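Local coordinates for protein fluvirucin B1 DH domain from module 1 (PDB 6OBV) that probably catalyses dehydration of a polyketide intermediate, as the dehydratase domain of module 1 of the fluvirucin B1 polyketide synthase, at residues 223-226 with 227-231; 298-302 with 303-307. All coordinates share one frame; numbering follows the deposited sequence.

Contact 1 comes first along the chain, where the loop after helix 214-218 turns into helix 227-232; contact 2 follows at the end of strand 288-299. Their centres lie 24 Å apart and their nearest atoms about 11 Å, without touching. Contact 1 is buried about 6 Å from the centre of the chain, whereas contact 2 sits on the surface, its centre about 20 Å from that point. Both belong to a dehydratase domain, a family that adopts the double-hotdog fold. One starts a short helix deep in the interior, and the other turns the chain as it leaves its last strand. No other protein chain of the assembly touches either one.

Contact 1 (223-226 with 227-231); sequences YGIH and PALLD
With CG of H226 trans to the backbone N (chi1 -163°) and the ring twisted by a chi2 of -57°, ND1 is brought back over the start of the following helix, where it accepts the N-H of A228. The bond from A228 N to H226 ND1 measures 3.0 Å, is nearly straight and lies in the ring plane, at the imidazole edge. H226 sits at the N-cap, and its side chain supplies the capping bond, satisfying a first-turn N-H that has no helical carbonyl to pair with. Its own carbonyl begins the helical bonding. L230 N approaches H226 O almost head-on at 3.0 Å, while L229 N makes a weak, strongly bent bond to the same oxygen at 2.8 Å. With ND1 used as acceptor, the other ring nitrogen, NE2, is hydrogen-bonded to E219 OE2; W65 meets the imidazole edge-to-face.

Y223 receives P227 over one face of its ring. The ring carbon P227 CD stands 3.9 Å from the centroid of the Y223 ring, 28° off the normal, a CH-pi contact whose closest pair is Y223 CD1 to P227 CD at 3.5 Å. I225 touches the first turn with both branches: CG2 lies 4.0 Å from L230 CB and CG1 4.2 Å from L229 CD2.

The stretch 226-231 reads HPALLD, a signature motif of polyketide synthase dehydratases, and D231 OD2 is hydrogen-bonded to H235 NE2. Helix 227-232 packs against helix 79-92, with L230 on T80 and V83 and P227 O bonded to T80 OG1; the loop before it is tied to the same helix by E84, whose carboxylate takes the N-H groups of G224 and I225.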
loop_
_atom_site.group_PDB
_atom_site.type_symbol
_atom_site.label_atom_id
_atom_site.label_comp_id
_atom_site.label_asym_id
_atom_site.label_seq_id
_atom_site.Cartn_x
_atom_site.Cartn_y
_atom_site.Cartn_z
ATOM N N TYR A 223 14.003 -13.437 -9.538
ATOM C CA TYR A 223 13.765 -12.318 -10.426
ATOM C C TYR A 223 13.026 -12.792 -11.669
ATOM O O TYR A 223 13.096 -13.960 -12.054
ATOM C CB TYR A 223 15.083 -11.646 -10.804
ATOM C CG TYR A 223 15.699 -10.857 -9.655
ATOM C CD1 TYR A 223 15.292 -9.550 -9.385
ATOM C CD2 TYR A 223 16.679 -11.415 -8.846
ATOM C CE1 TYR A 223 15.836 -8.816 -8.346
ATOM C CE2 TYR A 223 17.237 -10.688 -7.801
ATOM C CZ TYR A 223 16.813 -9.387 -7.562
ATOM O OH TYR A 223 17.357 -8.672 -6.518
ATOM N N GLY A 224 12.277 -11.872 -12.272
ATOM C CA GLY A 224 11.839 -12.058 -13.639
ATOM C C GLY A 224 13.052 -12.238 -14.535
ATOM O O GLY A 224 13.183 -13.249 -15.223
ATOM N N ILE A 225 13.948 -11.252 -14.529
ATOM C CA ILE A 225 15.311 -11.416 -15.026
ATOM C C ILE A 225 16.207 -10.534 -14.167
ATOM O O ILE A 225 15.934 -9.335 -14.004
ATOM C CB ILE A 225 15.443 -11.097 -16.534
ATOM C CG1 ILE A 225 16.847 -11.526 -17.003
ATOM C CG2 ILE A 225 15.131 -9.599 -16.822
ATOM C CD1 ILE A 225 17.102 -11.599 -18.516
ATOM N N HIS A 226 17.250 -11.127 -13.569
ATOM C CA HIS A 226 18.102 -10.376 -12.657
ATOM C C HIS A 226 18.527 -9.065 -13.320
ATOM O O HIS A 226 19.018 -9.084 -14.458
ATOM C CB HIS A 226 19.338 -11.188 -12.251
ATOM C CG HIS A 226 20.038 -10.657 -11.031
ATOM N ND1 HIS A 226 20.523 -9.367 -10.949
ATOM C CD2 HIS A 226 20.315 -11.237 -9.841
ATOM C CE1 HIS A 226 21.079 -9.181 -9.764
ATOM N NE2 HIS A 226 20.960 -10.297 -9.070
ATOM N N PRO A 227 18.296 -7.919 -12.683
ATOM C CA PRO A 227 18.705 -6.644 -13.299
ATOM C C PRO A 227 20.170 -6.616 -13.722
ATOM O O PRO A 227 20.502 -5.950 -14.712
ATOM C CB PRO A 227 18.395 -5.612 -12.204
ATOM C CG PRO A 227 17.244 -6.225 -11.439
ATOM C CD PRO A 227 17.496 -7.720 -11.458
ATOM N N ALA A 228 21.057 -7.333 -13.023
ATOM C CA ALA A 228 22.452 -7.353 -13.447
ATOM C C ALA A 228 22.649 -8.204 -14.685
ATOM O O ALA A 228 23.558 -7.931 -15.480
ATOM C CB ALA A 228 23.362 -7.861 -12.325
ATOM N N LEU A 229 21.822 -9.239 -14.870
ATOM C CA LEU A 229 21.908 -10.037 -16.090
ATOM C C LEU A 229 21.363 -9.275 -17.288
ATOM O O LEU A 229 21.951 -9.319 -18.371
ATOM C CB LEU A 229 21.165 -11.361 -15.923
ATOM C CG LEU A 229 21.214 -12.300 -17.128
ATOM C CD1 LEU A 229 22.643 -12.600 -17.549
ATOM C CD2 LEU A 229 20.470 -13.614 -16.828
ATOM N N LEU A 230 20.238 -8.579 -17.126
ATOM C CA LEU A 230 19.688 -7.843 -18.258
ATOM C C LEU A 230 20.590 -6.684 -18.635
ATOM O O LEU A 230 20.754 -6.379 -19.820
ATOM C CB LEU A 230 18.268 -7.339 -17.972
ATOM C CG LEU A 230 17.628 -6.584 -19.153
ATOM C CD1 LEU A 230 17.670 -7.431 -20.409
ATOM C CD2 LEU A 230 16.197 -6.120 -18.862
ATOM N N ASP A 231 21.212 -6.041 -17.647
ATOM C CA ASP A 231 22.082 -4.921 -17.976
ATOM C C ASP A 231 23.304 -5.379 -18.760
ATOM O O ASP A 231 23.713 -4.724 -19.721
ATOM C CB ASP A 231 22.523 -4.185 -16.721
ATOM C CG ASP A 231 23.309 -2.924 -17.054
ATOM O OD1 ASP A 231 22.701 -2.009 -17.636
ATOM O OD2 ASP A 231 24.526 -2.851 -16.776
#

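Contact 2 (298-302 with 303-307)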
loop_
_atom_site.group_PDB
_atom_site.type_symbol
_atom_site.label_atom_id
_atom_site.label_comp_id
_atom_site.label_asym_id
_atom_site.label_seq_id
_atom_site.Cartn_x
_atom_site.Cartn_y
_atom_site.Cartn_z
ATOM N N ARG A 298 20.850 7.268 -23.803
ATOM C CA ARG A 298 21.106 8.697 -23.900
ATOM C C ARG A 298 22.463 9.018 -23.287
ATOM O O ARG A 298 22.816 8.478 -22.233
ATOM C CB ARG A 298 20.007 9.516 -23.199
ATOM C CG ARG A 298 19.738 9.110 -21.751
ATOM C CD ARG A 298 19.199 10.273 -20.925
ATOM N NE ARG A 298 20.257 11.033 -20.261
ATOM C CZ ARG A 298 20.382 12.359 -20.323
ATOM N NH1 ARG A 298 19.523 13.085 -21.024
ATOM N NH2 ARG A 298 21.367 12.962 -19.682
ATOM N N PRO A 299 23.244 9.881 -23.929
ATOM C CA PRO A 299 24.558 10.237 -23.380
ATOM C C PRO A 299 24.426 10.942 -22.032
ATOM O O PRO A 299 23.540 11.775 -21.822
ATOM C CB PRO A 299 25.147 11.168 -24.448
ATOM C CG PRO A 299 24.305 10.962 -25.672
ATOM C CD PRO A 299 22.949 10.584 -25.187
ATOM N N LEU A 300 25.311 10.587 -21.110
ATOM C CA LEU A 300 25.334 11.242 -19.812
ATOM C C LEU A 300 26.136 12.528 -19.897
ATOM O O LEU A 300 27.288 12.496 -20.340
ATOM C CB LEU A 300 25.951 10.343 -18.765
ATOM C CG LEU A 300 24.945 9.663 -17.850
ATOM C CD1 LEU A 300 25.712 8.854 -16.826
ATOM C CD2 LEU A 300 23.979 10.679 -17.191
ATOM N N PRO A 301 25.584 13.663 -19.487
ATOM C CA PRO A 301 26.373 14.894 -19.479
ATOM C C PRO A 301 27.507 14.789 -18.468
ATOM O O PRO A 301 27.310 14.363 -17.326
ATOM C CB PRO A 301 25.346 15.962 -19.091
ATOM C CG PRO A 301 24.319 15.220 -18.308
ATOM C CD PRO A 301 24.223 13.879 -18.969
ATOM N N ALA A 302 28.712 15.128 -18.917
ATOM C CA ALA A 302 29.825 15.281 -17.995
ATOM C C ALA A 302 29.434 16.241 -16.875
ATOM O O ALA A 302 28.915 17.334 -17.129
ATOM C CB ALA A 302 31.059 15.800 -18.738
ATOM N N GLY A 303 29.652 15.813 -15.634
ATOM C CA GLY A 303 29.347 16.624 -14.478
ATOM C C GLY A 303 27.914 16.554 -14.005
ATOM O O GLY A 303 27.562 17.244 -13.038
ATOM N N GLY A 304 27.075 15.759 -14.660
ATOM C CA GLY A 304 25.698 15.601 -14.250
ATOM C C GLY A 304 25.561 14.808 -12.969
ATOM O O GLY A 304 25.182 15.354 -11.929
ATOM N N LEU A 305 25.874 13.517 -13.021
ATOM C CA LEU A 305 25.630 12.665 -11.867
ATOM C C LEU A 305 26.880 12.352 -11.064
ATOM O O LEU A 305 26.770 12.028 -9.878
ATOM C CB LEU A 305 24.972 11.369 -12.314
ATOM C CG LEU A 305 23.512 11.707 -12.577
ATOM C CD1 LEU A 305 22.934 10.700 -13.535
ATOM C CD2 LEU A 305 22.733 11.793 -11.255
ATOM N N SER A 306 28.059 12.443 -11.670
ATOM C CA SER A 306 29.316 12.451 -10.934
ATOM C C SER A 306 30.124 13.676 -11.345
ATOM O O SER A 306 29.755 14.415 -12.259
ATOM C CB SER A 306 30.102 11.159 -11.177
ATOM O OG SER A 306 30.069 10.803 -12.547
ATOM N N SER A 307 31.235 13.907 -10.658
ATOM C CA SER A 307 32.064 15.044 -11.027
ATOM C C SER A 307 32.709 14.813 -12.393
ATOM O O SER A 307 32.869 13.677 -12.862
ATOM C CB SER A 307 33.140 15.278 -9.980
ATOM O OG SER A 307 32.607 14.990 -8.708
#
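L300 overlaps L305 through one methyl from each side chain, L300 CD2 lying 3.8 Å from L305 CD1, with the two side chains crossing at about a right angle. In L305, CG stands trans to the carbonyl carbon (chi1 -77°), and the far end of the side chain comes back toward L300. The backbone turn between them permits this meeting. P301 to G304 form a type II beta turn, closed by the hydrogen bond from G304 N to P301 O at 3.0 Å; the donor stands above the carbonyl plane, 46° out of it. G303 takes the third position with a positive phi of 84°, where a CB would collide with the carbonyl oxygen of A302, so glycine suits the site.

Strand 288-299 ends just before this turn. L300 also rests on L248 of strand 247-257 and on V71 of strand 69-71, and L305 touches P106 while its carbonyl oxygen bonds T74 OG1. Across the two segments the contact thus consists of one backbone hydrogen bond and one apolar touch: the bond closes the turn, and the leucine methyls, both on partly exposed residues, meet beside it.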